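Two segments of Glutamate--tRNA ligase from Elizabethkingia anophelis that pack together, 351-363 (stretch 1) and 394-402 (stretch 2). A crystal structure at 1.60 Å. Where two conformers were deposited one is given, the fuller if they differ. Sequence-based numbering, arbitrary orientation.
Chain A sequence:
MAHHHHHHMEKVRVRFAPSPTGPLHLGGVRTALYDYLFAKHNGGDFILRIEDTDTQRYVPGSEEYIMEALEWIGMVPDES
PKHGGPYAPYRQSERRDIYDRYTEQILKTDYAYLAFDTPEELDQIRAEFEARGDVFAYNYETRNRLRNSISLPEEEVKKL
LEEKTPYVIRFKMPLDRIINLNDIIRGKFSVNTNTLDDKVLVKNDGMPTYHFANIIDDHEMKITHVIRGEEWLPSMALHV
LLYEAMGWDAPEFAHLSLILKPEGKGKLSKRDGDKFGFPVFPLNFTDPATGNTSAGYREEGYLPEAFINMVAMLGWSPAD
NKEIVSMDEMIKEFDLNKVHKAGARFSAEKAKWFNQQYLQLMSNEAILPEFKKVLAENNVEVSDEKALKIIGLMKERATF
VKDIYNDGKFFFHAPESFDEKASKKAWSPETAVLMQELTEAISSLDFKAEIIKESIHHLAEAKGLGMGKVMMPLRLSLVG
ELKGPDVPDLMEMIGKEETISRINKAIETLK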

ATOM      1  N   ALA A 351      -7.191   6.088  -7.370  1.00 14.89           N
ATOM      2  CA  ALA A 351      -6.753   4.696  -7.452  1.00 13.93           C
ATOM      3  C   ALA A 351      -7.586   3.920  -8.464  1.00 14.49           C
ATOM      4  O   ALA A 351      -7.047   3.128  -9.254  1.00 15.43           O
ATOM      5  CB  ALA A 351      -6.829   4.050  -6.072  1.00 18.67           C
ATOM      6  N   LYS A 352      -8.900   4.162  -8.481  1.00 15.01           N
ATOM      7  CA  LYS A 352      -9.759   3.482  -9.440  0.53 15.27           C
ATOM      8  C   LYS A 352      -9.507   3.986 -10.856  1.00 16.92           C
ATOM      9  O   LYS A 352      -9.526   3.203 -11.814  1.00 15.72           O
ATOM     10  CB  LYS A 352     -11.219   3.661  -9.029  0.53 15.55           C
ATOM     11  CG  LYS A 352     -11.519   2.870  -7.758  0.53 14.80           C
ATOM     12  CD  LYS A 352     -12.888   3.145  -7.195  0.53 15.57           C
ATOM     13  CE  LYS A 352     -13.186   2.189  -6.060  0.53 19.94           C
ATOM     14  NZ  LYS A 352     -14.494   2.526  -5.415  0.53 18.40           N
ATOM     15  N   TRP A 353      -9.252   5.287 -11.002  1.00 15.68           N
ATOM     16  CA  TRP A 353      -8.947   5.839 -12.324  1.00 15.25           C
ATOM     17  C   TRP A 353      -7.681   5.211 -12.891  1.00 18.03           C
ATOM     18  O   TRP A 353      -7.652   4.817 -14.058  1.00 15.21           O
ATOM     19  CB  TRP A 353      -8.804   7.358 -12.249  1.00 16.58           C
ATOM     20  CG  TRP A 353      -8.366   8.023 -13.544  1.00 19.07           C
ATOM     21  CD1 TRP A 353      -9.178   8.452 -14.566  1.00 19.05           C
ATOM     22  CD2 TRP A 353      -7.023   8.366 -13.928  1.00 17.91           C
ATOM     23  NE1 TRP A 353      -8.420   9.050 -15.555  1.00 21.23           N
ATOM     24  CE2 TRP A 353      -7.097   9.004 -15.191  1.00 19.38           C
ATOM     25  CE3 TRP A 353      -5.767   8.193 -13.333  1.00 20.82           C
ATOM     26  CZ2 TRP A 353      -5.965   9.463 -15.868  1.00 19.72           C
ATOM     27  CZ3 TRP A 353      -4.636   8.658 -14.009  1.00 24.45           C
ATOM     28  CH2 TRP A 353      -4.748   9.287 -15.261  1.00 22.31           C
ATOM     29  N   PHE A 354      -6.626   5.113 -12.074  1.00 16.07           N
ATOM     30  CA  PHE A 354      -5.410   4.433 -12.519  1.00 15.84           C
ATOM     31  C   PHE A 354      -5.708   3.007 -12.967  1.00 16.56           C
ATOM     32  O   PHE A 354      -5.191   2.558 -14.000  1.00 14.66           O
ATOM     33  CB  PHE A 354      -4.352   4.422 -11.411  1.00 14.82           C
ATOM     34  CG  PHE A 354      -3.445   5.628 -11.410  1.00 16.08           C
ATOM     35  CD1 PHE A 354      -2.513   5.834 -12.433  1.00 16.54           C
ATOM     36  CD2 PHE A 354      -3.495   6.543 -10.370  1.00 16.13           C
ATOM     37  CE1 PHE A 354      -1.668   6.947 -12.421  1.00 18.03           C
ATOM     38  CE2 PHE A 354      -2.650   7.645 -10.344  1.00 16.96           C
ATOM     39  CZ  PHE A 354      -1.732   7.854 -11.364  1.00 18.84           C
ATOM     40  N   ASN A 355      -6.515   2.268 -12.194  1.00 13.52           N
ATOM     41  CA  ASN A 355      -6.822   0.889 -12.575  1.00 13.11           C
ATOM     42  C   ASN A 355      -7.518   0.855 -13.926  1.00 15.92           C
ATOM     43  O   ASN A 355      -7.178   0.039 -14.793  1.00 15.79           O
ATOM     44  CB  ASN A 355      -7.681   0.179 -11.522  1.00 14.24           C
ATOM     45  CG  ASN A 355      -7.277  -1.300 -11.371  1.00 16.78           C
ATOM     46  OD1 ASN A 355      -6.104  -1.596 -11.131  1.00 17.89           O
ATOM     47  ND2 ASN A 355      -8.219  -2.223 -11.585  1.00 16.06           N
ATOM     48  N   GLN A 356      -8.495   1.742 -14.119  1.00 14.86           N
ATOM     49  CA  GLN A 356      -9.206   1.803 -15.392  1.00 16.74           C
ATOM     50  C   GLN A 356      -8.248   2.100 -16.540  1.00 18.09           C
ATOM     51  O   GLN A 356      -8.337   1.485 -17.611  1.00 19.69           O
ATOM     52  CB  GLN A 356     -10.299   2.869 -15.315  1.00 19.71           C
ATOM     53  CG  GLN A 356     -11.184   2.862 -16.532  1.00 24.27           C
ATOM     54  CD  GLN A 356     -12.356   3.763 -16.350  1.00 27.46           C
ATOM     55  OE1 GLN A 356     -13.475   3.315 -16.073  1.00 39.68           O
ATOM     56  NE2 GLN A 356     -12.111   5.053 -16.470  1.00 28.45           N
ATOM     57  N   GLN A 357      -7.345   3.063 -16.344  1.00 17.62           N
ATOM     58  CA  GLN A 357      -6.406   3.423 -17.403  1.00 19.51           C
ATOM     59  C   GLN A 357      -5.570   2.223 -17.822  1.00 19.64           C
ATOM     60  O   GLN A 357      -5.362   1.991 -19.020  1.00 21.18           O
ATOM     61  CB  GLN A 357      -5.480   4.560 -16.956  1.00 19.73           C
ATOM     62  CG  GLN A 357      -6.163   5.879 -16.598  1.00 23.27           C
ATOM     63  CD  GLN A 357      -7.209   6.310 -17.593  1.00 29.95           C
ATOM     64  OE1 GLN A 357      -6.891   6.812 -18.669  1.00 29.12           O
ATOM     65  NE2 GLN A 357      -8.475   6.120 -17.236  1.00 47.02           N
ATOM     66  N   TYR A 358      -5.085   1.448 -16.847  1.00 16.15           N
ATOM     67  CA  TYR A 358      -4.244   0.297 -17.168  1.00 15.20           C
ATOM     68  C   TYR A 358      -5.065  -0.844 -17.748  1.00 16.49           C
ATOM     69  O   TYR A 358      -4.610  -1.521 -18.678  1.00 18.98           O
ATOM     70  CB  TYR A 358      -3.451  -0.154 -15.924  1.00 15.73           C
ATOM     71  CG  TYR A 358      -2.182   0.645 -15.679  1.00 17.74           C
ATOM     72  CD1 TYR A 358      -2.208   1.867 -15.015  1.00 14.65           C
ATOM     73  CD2 TYR A 358      -0.954   0.181 -16.134  1.00 18.20           C
ATOM     74  CE1 TYR A 358      -1.035   2.599 -14.806  1.00 16.36           C
ATOM     75  CE2 TYR A 358       0.206   0.892 -15.933  1.00 17.39           C
ATOM     76  CZ  TYR A 358       0.165   2.092 -15.261  1.00 17.41           C
ATOM     77  OH  TYR A 358       1.332   2.780 -15.086  1.00 17.55           O
ATOM     78  N   LEU A 359      -6.284  -1.054 -17.240  1.00 16.02           N
ATOM     79  CA  LEU A 359      -7.123  -2.140 -17.749  1.00 15.93           C
ATOM     80  C   LEU A 359      -7.453  -1.931 -19.218  1.00 17.22           C
ATOM     81  O   LEU A 359      -7.407  -2.881 -20.019  1.00 17.35           O
ATOM     82  CB  LEU A 359      -8.403  -2.224 -16.914  1.00 16.58           C
ATOM     83  CG  LEU A 359      -9.441  -3.291 -17.279  1.00 20.08           C
ATOM     84  CD1 LEU A 359      -8.808  -4.658 -17.230  1.00 19.93           C
ATOM     85  CD2 LEU A 359     -10.609  -3.218 -16.305  1.00 21.06           C
ATOM     86  N   GLN A 360      -7.756  -0.681 -19.597  1.00 19.71           N
ATOM     87  CA  GLN A 360      -8.164  -0.375 -20.968  1.00 23.65           C
ATOM     88  C   GLN A 360      -7.062  -0.686 -21.967  1.00 24.71           C
ATOM     89  O   GLN A 360      -7.351  -0.941 -23.146  1.00 27.56           O
ATOM     90  CB  GLN A 360      -8.572   1.095 -21.080  1.00 29.54           C
ATOM     91  CG  GLN A 360      -9.907   1.420 -20.452  1.00 46.17           C
ATOM     92  CD  GLN A 360     -10.158   2.917 -20.373  1.00 54.20           C
ATOM     93  OE1 GLN A 360      -9.279   3.723 -20.686  1.00 61.11           O
ATOM     94  NE2 GLN A 360     -11.355   3.295 -19.949  1.00 55.79           N
ATOM     95  N   LEU A 361      -5.804  -0.660 -21.527  1.00 21.70           N
ATOM     96  CA  LEU A 361      -4.660  -0.893 -22.392  1.00 25.74           C
ATOM     97  C   LEU A 361      -4.219  -2.351 -22.430  1.00 25.64           C
ATOM     98  O   LEU A 361      -3.406  -2.711 -23.287  1.00 28.96           O
ATOM     99  CB  LEU A 361      -3.484  -0.017 -21.956  1.00 29.31           C
ATOM    100  CG  LEU A 361      -3.609   1.485 -22.240  1.00 29.85           C
ATOM    101  CD1 LEU A 361      -2.336   2.172 -21.820  1.00 35.97           C
ATOM    102  CD2 LEU A 361      -3.894   1.729 -23.713  1.00 39.95           C
ATOM    103  N   MET A 362      -4.722  -3.192 -21.529  1.00 21.68           N
ATOM    104  CA  MET A 362      -4.446  -4.625 -21.600  1.00 20.26           C
ATOM    105  C   MET A 362      -5.101  -5.232 -22.833  1.00 19.07           C
ATOM    106  O   MET A 362      -6.188  -4.833 -23.241  1.00 20.97           O
ATOM    107  CB  MET A 362      -4.979  -5.337 -20.354  1.00 18.17           C
ATOM    108  CG  MET A 362      -4.280  -4.935 -19.074  1.00 19.63           C
ATOM    109  SD  MET A 362      -4.937  -5.764 -17.620  1.00 25.01           S
ATOM    110  CE  MET A 362      -4.610  -7.495 -17.957  1.00 22.08           C
ATOM    111  N   SER A 363      -4.430  -6.222 -23.423  1.00 18.94           N
ATOM    112  CA  SER A 363      -5.056  -6.981 -24.496  1.00 18.64           C
ATOM    113  C   SER A 363      -6.218  -7.808 -23.953  1.00 16.93           C
ATOM    114  O   SER A 363      -6.288  -8.130 -22.760  1.00 18.03           O
ATOM    115  CB  SER A 363      -4.042  -7.909 -25.160  1.00 20.16           C
ATOM    116  OG  SER A 363      -3.614  -8.889 -24.230  1.00 22.22           O
ATOM    117  N   MET A 394     -16.513  -4.667 -23.578  1.00 19.22           N
ATOM    118  CA  MET A 394     -16.808  -4.155 -22.246  1.00 20.11           C
ATOM    119  C   MET A 394     -15.644  -3.471 -21.552  1.00 21.15           C
ATOM    120  O   MET A 394     -15.883  -2.697 -20.613  1.00 19.17           O
ATOM    121  CB  MET A 394     -17.298  -5.286 -21.327  1.00 20.54           C
ATOM    122  CG  MET A 394     -18.570  -5.973 -21.786  1.00 23.06           C
ATOM    123  SD  MET A 394     -20.049  -5.024 -21.410  1.00 26.09           S
ATOM    124  CE  MET A 394     -20.018  -5.089 -19.609  1.00 25.61           C
ATOM    125  N   LYS A 395     -14.399  -3.734 -21.952  1.00 18.09           N
ATOM    126  CA  LYS A 395     -13.290  -3.315 -21.099  1.00 18.24           C
ATOM    127  C   LYS A 395     -13.123  -1.802 -21.051  1.00 20.71           C
ATOM    128  O   LYS A 395     -12.574  -1.298 -20.069  1.00 23.24           O
ATOM    129  CB  LYS A 395     -11.975  -3.974 -21.539  1.00 23.47           C
ATOM    130  CG  LYS A 395     -11.465  -3.549 -22.893  1.00 23.14           C
ATOM    131  CD  LYS A 395     -10.106  -4.211 -23.184  1.00 22.96           C
ATOM    132  CE  LYS A 395      -9.539  -3.729 -24.507  1.00 25.28           C
ATOM    133  NZ  LYS A 395      -8.467  -4.646 -25.016  1.00 23.10           N
ATOM    134  N   GLU A 396     -13.603  -1.071 -22.066  1.00 18.45           N
ATOM    135  CA  GLU A 396     -13.415   0.380 -22.075  1.00 23.60           C
ATOM    136  C   GLU A 396     -14.164   1.051 -20.931  1.00 25.47           C
ATOM    137  O   GLU A 396     -13.762   2.129 -20.474  1.00 31.88           O
ATOM    138  CB  GLU A 396     -13.860   0.964 -23.418  1.00 28.80           C
ATOM    139  N   ARG A 397     -15.244   0.440 -20.457  1.00 20.10           N
ATOM    140  CA  ARG A 397     -16.035   1.007 -19.370  1.00 22.29           C
ATOM    141  C   ARG A 397     -15.715   0.424 -17.998  1.00 26.25           C
ATOM    142  O   ARG A 397     -16.144   0.992 -16.987  1.00 32.74           O
ATOM    143  CB  ARG A 397     -17.526   0.816 -19.658  1.00 34.56           C
ATOM    144  N   ALA A 398     -14.972  -0.671 -17.937  1.00 18.15           N
ATOM    145  CA  ALA A 398     -14.700  -1.375 -16.693  1.00 18.25           C
ATOM    146  C   ALA A 398     -13.599  -0.698 -15.891  1.00 17.27           C
ATOM    147  O   ALA A 398     -12.649  -0.129 -16.444  1.00 18.70           O
ATOM    148  CB  ALA A 398     -14.284  -2.817 -16.985  1.00 16.14           C
ATOM    149  N   THR A 399     -13.730  -0.780 -14.569  1.00 14.48           N
ATOM    150  CA  THR A 399     -12.665  -0.381 -13.660  1.00 17.51           C
ATOM    151  C   THR A 399     -11.879  -1.578 -13.149  1.00 16.69           C
ATOM    152  O   THR A 399     -10.672  -1.465 -12.903  1.00 16.44           O
ATOM    153  CB  THR A 399     -13.259   0.406 -12.486  1.00 17.18           C
ATOM    154  OG1 THR A 399     -14.029   1.495 -13.015  1.00 17.72           O
ATOM    155  CG2 THR A 399     -12.166   0.983 -11.567  1.00 18.98           C
ATOM    156  N   PHE A 400     -12.546  -2.726 -13.029  1.00 15.27           N
ATOM    157  CA  PHE A 400     -11.968  -3.994 -12.609  1.00 14.68           C
ATOM    158  C   PHE A 400     -12.454  -5.065 -13.570  1.00 15.00           C
ATOM    159  O   PHE A 400     -13.557  -4.949 -14.112  1.00 16.54           O
ATOM    160  CB  PHE A 400     -12.396  -4.360 -11.172  1.00 15.90           C
ATOM    161  CG  PHE A 400     -12.017  -3.323 -10.160  1.00 15.66           C
ATOM    162  CD1 PHE A 400     -10.749  -3.308  -9.628  1.00 16.53           C
ATOM    163  CD2 PHE A 400     -12.915  -2.334  -9.784  1.00 17.26           C
ATOM    164  CE1 PHE A 400     -10.369  -2.342  -8.719  1.00 16.05           C
ATOM    165  CE2 PHE A 400     -12.552  -1.359  -8.871  1.00 18.93           C
ATOM    166  CZ  PHE A 400     -11.269  -1.363  -8.328  1.00 17.46           C
ATOM    167  N   VAL A 401     -11.653  -6.124 -13.749  1.00 16.27           N
ATOM    168  CA  VAL A 401     -12.054  -7.199 -14.662  1.00 15.57           C
ATOM    169  C   VAL A 401     -13.418  -7.771 -14.280  1.00 16.62           C
ATOM    170  O   VAL A 401     -14.237  -8.083 -15.157  1.00 15.96           O
ATOM    171  CB  VAL A 401     -10.974  -8.297 -14.715  1.00 14.02           C
ATOM    172  CG1 VAL A 401     -11.496  -9.528 -15.466  1.00 17.13           C
ATOM    173  CG2 VAL A 401      -9.732  -7.756 -15.362  1.00 17.23           C
ATOM    174  N   LYS A 402     -13.712  -7.881 -12.975  1.00 15.52           N
ATOM    175  CA  LYS A 402     -14.990  -8.459 -12.561  0.62 16.96           C
ATOM    176  C   LYS A 402     -16.180  -7.648 -13.069  1.00 15.78           C
ATOM    177  O   LYS A 402     -17.275  -8.200 -13.230  1.00 17.52           O
ATOM    178  CB  LYS A 402     -15.055  -8.586 -11.034  0.62 17.27           C
ATOM    179  CG  LYS A 402     -15.253  -7.258 -10.293  0.62 16.11           C
ATOM    180  CD  LYS A 402     -15.187  -7.426  -8.775  0.62 24.00           C
ATOM    181  CE  LYS A 402     -14.656  -6.146  -8.122  0.62 26.25           C
ATOM    182  NZ  LYS A 402     -14.006  -6.378  -6.784  0.62 30.99           N
TER
HETATM  183  O   HOH W   1     -16.569   3.691 -16.495  1.00 32.84           O

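Stretch 1 is part of a helix that begins earlier in the chain and gives way to a loop; stretch 2 is mostly irregular and lies along one side of it. The two stretches run in opposite senses: Thr399 approaches Gln356, one turn before the place where Glu396 approaches Gln360.

Along stretch 2, the first contact is Lys395. Its CB points toward the helix and its chain, extended beyond chi1, passes the end of the helix, with Lys395 CE 3.8 Å from Gln360 O. The ammonium then reaches the loop, where Lys395 NZ donates to Met362 O at 2.9 Å. A long aliphatic chain with a charged tip suits this place, since the methylenes can lie against the helix end while the tip meets a carbonyl beyond it.

Glu396 turns its CB away and contributes its backbone: Gln360 NE2 donates to Glu396 O at 2.7 Å. Arg397 also turns its CB away; neither side chain is modelled beyond CB. A water bridges the Arg397 carbonyl to the helix, donating to Arg397 O at 2.8 Å and to Gln356 OE1 at 3.1 Å.

At Ala398 the contact becomes apolar. Ala398 CB lies 3.8 Å from Leu359 CD2, its small methyl fitting against the leucine, and separately Ala398 O lies 3.3 Å from Gln356 CG.

Thr399 sets its methyl CG2 3.8 Å from Lys352 CB, while its carbonyl accepts a hydrogen bond from Asn355 ND2 (Asn355 ND2 to Thr399 O, 2.9 Å, with an N-H...O angle of 156°). An amide suits this buried position because it can satisfy a backbone carbonyl without bringing in a charge.

Phe400 starts away from the helix, yet its ring swings back, Phe400 CD1 lying 3.4 Å from Asn355 ND2 and Phe400 CZ 4.3 Å from Lys352 CG. Finally, Val401 CG2 packs 3.7 Å from Leu359 CD1. Branched Leu359 thus meets both Ala398 and Val401.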